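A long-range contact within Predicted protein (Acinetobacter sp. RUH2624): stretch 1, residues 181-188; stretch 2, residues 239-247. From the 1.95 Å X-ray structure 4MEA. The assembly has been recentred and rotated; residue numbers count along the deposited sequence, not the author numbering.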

# COMPACT_ATOMS: atom_id res chain seq x y z
N TRP A 181 -2.54 -4.11 -0.62
CA TRP A 181 -1.80 -2.86 -0.46
C TRP A 181 -0.73 -2.65 -1.53
O TRP A 181 -0.59 -1.54 -2.07
CB TRP A 181 -1.23 -2.66 0.97
CG TRP A 181 0.14 -3.26 1.24
CD1 TRP A 181 0.40 -4.45 1.88
CD2 TRP A 181 1.42 -2.70 0.90
NE1 TRP A 181 1.76 -4.67 1.93
CE2 TRP A 181 2.41 -3.61 1.35
CE3 TRP A 181 1.83 -1.52 0.26
CZ2 TRP A 181 3.78 -3.38 1.17
CZ3 TRP A 181 3.19 -1.29 0.09
CH2 TRP A 181 4.15 -2.22 0.54
N HIS A 182 0.01 -3.69 -1.88
CA HIS A 182 1.08 -3.48 -2.84
C HIS A 182 0.55 -3.19 -4.26
O HIS A 182 1.22 -2.53 -5.04
CB HIS A 182 2.11 -4.62 -2.83
CG HIS A 182 1.67 -5.85 -3.57
ND1 HIS A 182 0.73 -6.72 -3.07
CD2 HIS A 182 2.05 -6.35 -4.76
CE1 HIS A 182 0.54 -7.70 -3.93
NE2 HIS A 182 1.34 -7.50 -4.96
N PHE A 183 -0.65 -3.66 -4.59
CA PHE A 183 -1.21 -3.36 -5.90
C PHE A 183 -1.42 -1.84 -6.04
O PHE A 183 -1.31 -1.29 -7.13
CB PHE A 183 -2.52 -4.12 -6.17
CG PHE A 183 -2.36 -5.61 -6.27
CD1 PHE A 183 -1.81 -6.20 -7.40
CD2 PHE A 183 -2.79 -6.44 -5.24
CE1 PHE A 183 -1.67 -7.58 -7.50
CE2 PHE A 183 -2.66 -7.82 -5.34
CZ PHE A 183 -2.10 -8.39 -6.48
N GLY A 184 -1.72 -1.19 -4.92
CA GLY A 184 -1.86 0.26 -4.90
C GLY A 184 -0.54 1.00 -4.88
O GLY A 184 -0.30 1.90 -5.69
N TYR A 185 0.33 0.63 -3.94
CA TYR A 185 1.64 1.29 -3.82
C TYR A 185 2.43 1.20 -5.13
O TYR A 185 3.00 2.19 -5.59
CB TYR A 185 2.43 0.69 -2.66
CG TYR A 185 3.86 1.22 -2.50
CD1 TYR A 185 4.11 2.59 -2.35
CD2 TYR A 185 4.93 0.35 -2.45
CE1 TYR A 185 5.41 3.06 -2.18
CE2 TYR A 185 6.24 0.82 -2.28
CZ TYR A 185 6.46 2.17 -2.15
OH TYR A 185 7.75 2.63 -1.97
N PHE A 186 2.42 0.02 -5.76
CA PHE A 186 3.20 -0.21 -6.98
C PHE A 186 2.63 0.52 -8.21
O PHE A 186 3.30 0.62 -9.23
CB PHE A 186 3.35 -1.71 -7.28
CG PHE A 186 4.23 -2.46 -6.29
CD1 PHE A 186 5.01 -1.78 -5.37
CD2 PHE A 186 4.29 -3.85 -6.32
CE1 PHE A 186 5.84 -2.48 -4.48
CE2 PHE A 186 5.11 -4.56 -5.42
CZ PHE A 186 5.88 -3.87 -4.51
N SER A 187 1.40 1.01 -8.13
CA SER A 187 0.83 1.75 -9.25
C SER A 187 0.59 3.22 -8.92
O SER A 187 -0.09 3.93 -9.66
CB SER A 187 -0.46 1.09 -9.74
OG SER A 187 -1.43 0.98 -8.71
N PHE A 188 1.18 3.68 -7.81
CA PHE A 188 1.00 5.04 -7.29
C PHE A 188 2.08 5.92 -7.91
O PHE A 188 3.17 6.04 -7.37
CB PHE A 188 1.13 4.99 -5.76
CG PHE A 188 0.75 6.27 -5.04
CD1 PHE A 188 -0.56 6.72 -5.03
CD2 PHE A 188 1.70 6.98 -4.30
CE1 PHE A 188 -0.92 7.87 -4.34
CE2 PHE A 188 1.35 8.12 -3.60
CZ PHE A 188 0.04 8.57 -3.62
N ALA A 239 9.00 -3.48 -13.66
CA ALA A 239 8.25 -4.25 -12.68
C ALA A 239 6.92 -3.58 -12.35
O ALA A 239 5.86 -4.22 -12.32
CB ALA A 239 9.07 -4.45 -11.41
N PHE A 240 6.96 -2.28 -12.09
CA PHE A 240 5.75 -1.61 -11.64
C PHE A 240 4.82 -1.29 -12.82
O PHE A 240 3.64 -0.98 -12.63
CB PHE A 240 6.07 -0.42 -10.73
CG PHE A 240 6.91 -0.80 -9.51
CD1 PHE A 240 6.64 -1.96 -8.81
CD2 PHE A 240 7.98 -0.01 -9.10
CE1 PHE A 240 7.41 -2.32 -7.70
CE2 PHE A 240 8.75 -0.36 -8.00
CZ PHE A 240 8.46 -1.52 -7.30
N GLY A 241 5.33 -1.41 -14.05
CA GLY A 241 4.44 -1.35 -15.20
C GLY A 241 3.36 -2.43 -15.16
O GLY A 241 2.22 -2.19 -15.55
N TYR A 242 3.72 -3.64 -14.70
CA TYR A 242 2.74 -4.72 -14.58
C TYR A 242 1.62 -4.29 -13.66
O TYR A 242 0.45 -4.61 -13.90
CB TYR A 242 3.38 -6.02 -14.08
CG TYR A 242 4.28 -6.66 -15.12
CD1 TYR A 242 3.77 -7.61 -16.01
CD2 TYR A 242 5.61 -6.29 -15.24
CE1 TYR A 242 4.59 -8.19 -16.98
CE2 TYR A 242 6.43 -6.86 -16.21
CZ TYR A 242 5.91 -7.80 -17.08
OH TYR A 242 6.71 -8.37 -18.05
N TYR A 243 1.98 -3.53 -12.63
CA TYR A 243 1.00 -3.10 -11.64
C TYR A 243 0.13 -1.95 -12.15
O TYR A 243 -1.08 -1.95 -11.94
CB TYR A 243 1.67 -2.80 -10.29
CG TYR A 243 2.22 -4.06 -9.66
CD1 TYR A 243 1.42 -4.85 -8.83
CD2 TYR A 243 3.51 -4.50 -9.94
CE1 TYR A 243 1.91 -6.04 -8.28
CE2 TYR A 243 4.01 -5.69 -9.39
CZ TYR A 243 3.20 -6.45 -8.56
OH TYR A 243 3.68 -7.62 -8.01
N ARG A 244 0.75 -0.99 -12.84
CA ARG A 244 -0.02 0.08 -13.51
C ARG A 244 -0.99 -0.51 -14.52
O ARG A 244 -2.09 0.02 -14.74
CB ARG A 244 0.92 1.06 -14.24
CG ARG A 244 1.85 1.83 -13.35
CD ARG A 244 2.64 2.89 -14.13
NE ARG A 244 3.67 2.34 -15.01
CZ ARG A 244 4.90 1.99 -14.62
NH1 ARG A 244 5.25 2.08 -13.35
NH2 ARG A 244 5.78 1.54 -15.51
N SER A 245 -0.58 -1.61 -15.14
CA SER A 245 -1.37 -2.22 -16.21
C SER A 245 -2.41 -3.22 -15.71
O SER A 245 -3.09 -3.84 -16.52
CB SER A 245 -0.45 -2.92 -17.21
OG SER A 245 0.25 -1.99 -18.02
N HIS A 246 -2.53 -3.40 -14.40
CA HIS A 246 -3.43 -4.42 -13.87
C HIS A 246 -4.92 -4.18 -14.21
O HIS A 246 -5.67 -5.13 -14.44
CB HIS A 246 -3.24 -4.62 -12.36
CG HIS A 246 -2.29 -5.73 -12.00
ND1 HIS A 246 -1.52 -5.71 -10.86
CD2 HIS A 246 -2.01 -6.91 -12.62
CE1 HIS A 246 -0.79 -6.82 -10.80
NE2 HIS A 246 -1.07 -7.56 -11.86
N ALA A 247 -5.35 -2.92 -14.25
CA ALA A 247 -6.75 -2.66 -14.56
C ALA A 247 -7.03 -3.15 -15.98
O ALA A 247 -8.09 -3.71 -16.25
CB ALA A 247 -7.09 -1.18 -14.41
O HOH W 1 -1.75 -3.14 -9.54
O HOH W 2 3.84 2.68 -10.96

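The two stretches, at least 54 residues apart in sequence wherever they touch, are joined by packed aromatic rings and two bridging waters; no direct hydrogen bond crosses between them. The contact buries 399 Å², both sides summed. The CA atoms come closest where Ser187 meets Arg244, CA to CA 4.7 Å; where Phe186 meets Phe240, the separation is 5.5 Å, CA to CA.

Phe186 and Tyr243 are the centre of the contact. Both point their CA-to-CB bonds toward the opposing stretch, and both take chi1 m (-69° and -67°). Phe186 CB lies 3.5 Å from Tyr243 CG, and the edge of the Phe186 ring is directed at the face of the Tyr243 ring, with planes at 75° and centroids 4.9 Å apart. The Tyr243 chi2 of -88° turns its ring across the CA-CB bond and so offers that face. The Phe186 chi2 of -11° is far from the perpendicular setting commonest for phenylalanine; with it, one face of the ring is covered by Phe240, whose CE1 is 3.4 Å from Phe186 CD1. These two rings are inclined at 33°, centroids 4.5 Å apart. Phe240, also m at chi1, brings its CB to 3.3 Å from the carbonyl O of Phe186, so backbone as well as ring is packed here.

Phe183 and His182 start sideways to the other stretch, but their rings reach it. Phe183, chi1 m, places CD1 3.8 Å from Tyr243 CD1, at the edge of the tyrosine ring, and CE1 3.5 Å from His246 CE1, so that one flat, apolar side chain touches both neighbours. His182, chi1 p (79°), sets CD2 3.5 Å from Tyr243 CE1, and the residue remains partly exposed.

Ser187, a small residue, lies where the CA atoms of the two stretches come nearest. Its CB is 3.9 Å from Arg244 CA and 3.8 Å from Tyr243 O. With chi1 p (58°), its hydroxyl turns back to its own stretch and OG donates to Phe183 O at 2.8 Å, satisfying a buried polar group; CB is the side-chain atom nearest the second stretch. Phe186 and Ser187 occupy the middle of a type I turn from Tyr185 to Phe188, which presents both CB atoms to the second stretch.

Water supplies the polar links. Water 1 donates to Phe183 O (3.1 Å from the water O) and Tyr243 O (2.8 Å), and its O also lies 2.9 Å from His246 ND1 in a hydrogen bond. The His246 chi1 of -94° lies between wells; in this pose ND1 meets the water, and the same ring packs against Phe183, CE1 lying 3.5 Å from Phe183 CE1. Water 2 donates to Phe186 O (2.7 Å from the water O) and accepts from Arg244 NH1 (2.8 Å). Arg244 runs m, t, m through chi1 to chi3, its CG 4.3 Å from Ser187 CB, and its guanidinium thus reaches the carbonyl of Phe186 through water.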